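PDB 6OYC: glycosylation Associate Protein 2 from Streptococcus agalactiae serotype V, which probably acts with its partner proteins Gap1 and Gap3 in the glycosylation and accessory Sec-dependent secretion of serine-rich adhesins. Local coordinates for residues 314-317 with 322-325. Residues are numbered along the deposited sequence; the frame is centred on the assembly and turned at random.
Sequences WMMK and PFML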
loop_
_atom_site.group_PDB
_atom_site.type_symbol
_atom_site.label_atom_id
_atom_site.label_comp_id
_atom_site.label_asym_id
_atom_site.label_seq_id
_atom_site.Cartn_x
_atom_site.Cartn_y
_atom_site.Cartn_z
ATOM N N TRP B 314 2.169 12.990 0.691
ATOM C CA TRP B 314 2.115 14.418 0.968
ATOM C C TRP B 314 1.897 15.226 -0.305
ATOM O O TRP B 314 1.199 16.245 -0.284
ATOM C CB TRP B 314 3.382 14.843 1.695
ATOM C CG TRP B 314 3.436 14.277 3.063
ATOM C CD1 TRP B 314 4.314 13.332 3.536
ATOM C CD2 TRP B 314 2.572 14.603 4.154
ATOM N NE1 TRP B 314 4.040 13.053 4.855
ATOM C CE2 TRP B 314 2.979 13.820 5.260
ATOM C CE3 TRP B 314 1.485 15.470 4.301
ATOM C CZ2 TRP B 314 2.345 13.883 6.495
ATOM C CZ3 TRP B 314 0.856 15.540 5.535
ATOM C CH2 TRP B 314 1.292 14.751 6.621
ATOM N N MET B 315 2.457 14.778 -1.428
ATOM C CA MET B 315 2.245 15.489 -2.683
ATOM C C MET B 315 0.777 15.493 -3.072
ATOM O O MET B 315 0.246 16.520 -3.508
ATOM C CB MET B 315 3.083 14.856 -3.787
ATOM C CG MET B 315 2.777 15.385 -5.173
ATOM S SD MET B 315 3.722 14.472 -6.400
ATOM C CE MET B 315 2.783 12.948 -6.503
ATOM N N MET B 316 0.100 14.350 -2.923
ATOM C CA MET B 316 -1.307 14.274 -3.298
ATOM C C MET B 316 -2.205 14.920 -2.257
ATOM O O MET B 316 -3.300 15.385 -2.593
ATOM C CB MET B 316 -1.723 12.821 -3.518
ATOM C CG MET B 316 -0.916 12.120 -4.585
ATOM S SD MET B 316 -0.936 13.004 -6.170
ATOM C CE MET B 316 -2.575 12.564 -6.753
ATOM N N LYS B 317 -1.766 14.963 -0.998
ATOM C CA LYS B 317 -2.544 15.676 0.007
ATOM C C LYS B 317 -2.538 17.178 -0.252
ATOM O O LYS B 317 -3.519 17.867 0.057
ATOM C CB LYS B 317 -2.006 15.369 1.404
ATOM C CG LYS B 317 -3.050 15.483 2.512
ATOM C CD LYS B 317 -2.627 14.693 3.755
ATOM C CE LYS B 317 -3.255 15.238 5.049
ATOM N NZ LYS B 317 -4.737 15.351 5.070
ATOM N N PRO B 322 -9.706 14.976 -3.819
ATOM C CA PRO B 322 -9.805 13.561 -3.427
ATOM C C PRO B 322 -8.750 12.756 -4.157
ATOM O O PRO B 322 -8.478 12.998 -5.337
ATOM C CB PRO B 322 -11.218 13.155 -3.858
ATOM C CG PRO B 322 -11.965 14.458 -4.023
ATOM C CD PRO B 322 -10.957 15.490 -4.403
ATOM N N PHE B 323 -8.140 11.798 -3.449
ATOM C CA PHE B 323 -7.000 11.107 -4.040
ATOM C C PHE B 323 -6.885 9.660 -3.580
ATOM O O PHE B 323 -7.348 9.265 -2.502
ATOM C CB PHE B 323 -5.685 11.855 -3.769
ATOM C CG PHE B 323 -5.205 11.815 -2.337
ATOM C CD1 PHE B 323 -5.637 12.757 -1.421
ATOM C CD2 PHE B 323 -4.257 10.866 -1.929
ATOM C CE1 PHE B 323 -5.171 12.758 -0.117
ATOM C CE2 PHE B 323 -3.772 10.853 -0.619
ATOM C CZ PHE B 323 -4.230 11.795 0.293
ATOM N N MET B 324 -6.251 8.875 -4.436
ATOM C CA MET B 324 -6.014 7.465 -4.212
ATOM C C MET B 324 -4.544 7.193 -4.481
ATOM O O MET B 324 -3.968 7.752 -5.422
ATOM C CB MET B 324 -6.901 6.620 -5.120
ATOM C CG MET B 324 -7.009 5.166 -4.750
ATOM S SD MET B 324 -8.203 4.370 -5.848
ATOM C CE MET B 324 -7.890 2.628 -5.537
ATOM N N LEU B 325 -3.930 6.373 -3.627
ATOM C CA LEU B 325 -2.575 5.882 -3.846
ATOM C C LEU B 325 -2.607 4.378 -4.081
ATOM O O LEU B 325 -3.418 3.663 -3.487
ATOM C CB LEU B 325 -1.670 6.200 -2.663
ATOM C CG LEU B 325 -1.818 7.589 -2.046
ATOM C CD1 LEU B 325 -0.908 7.688 -0.824
ATOM C CD2 LEU B 325 -1.491 8.677 -3.083
#
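Met-316 of helix 313-318 lies over one face of the Phe-323 ring, and this pair is the tight part of the contact. Met-316 CB stands 4.0 Å from the centroid of the Phe-323 ring and 29° off the ring normal, which meets the criterion for a CH-pi interaction; the nearest ring atom, CD2 of Phe-323, is 3.6 Å from Met-316 CB. The same face also meets helix backbone: the carbonyl carbon of Met-316 sits over the ring centre, and the amide nitrogen of Lys-317 over a point nearer the rim. With chi1 at 71°, the Phe-323 CG falls between its own backbone N and carbonyl carbon, a setting that presents the ring flat to the helix. A second apolar touch extends the packing along the strand, where Met-316 CG lies 3.8 Å from Leu-325 CD2 and the two side chains run past each other in opposite senses. The Met-316 side chain also packs on Thr-298 and Tyr-300 of the neighbouring strand 297-301.

The looser side is at Lys-317, which is partly exposed. Its CA is 3.9 Å from Phe-323 CE1, but its side chain comes no closer to that atom than 4.3 Å, at CG, before the chain turns off to a salt bridge between NZ and Glu-82 OE1. Van der Waals and CH-pi contacts join the segments, and the strand's backbone bonds go to strands 283-289 and 297-301. A short helix packed on the following parallel strand in this way is characteristic of a beta-alpha-beta crossover, here 297-301, 313-318 and 323-327, within the mixed sheet of an alpha/beta-hydrolase-like domain.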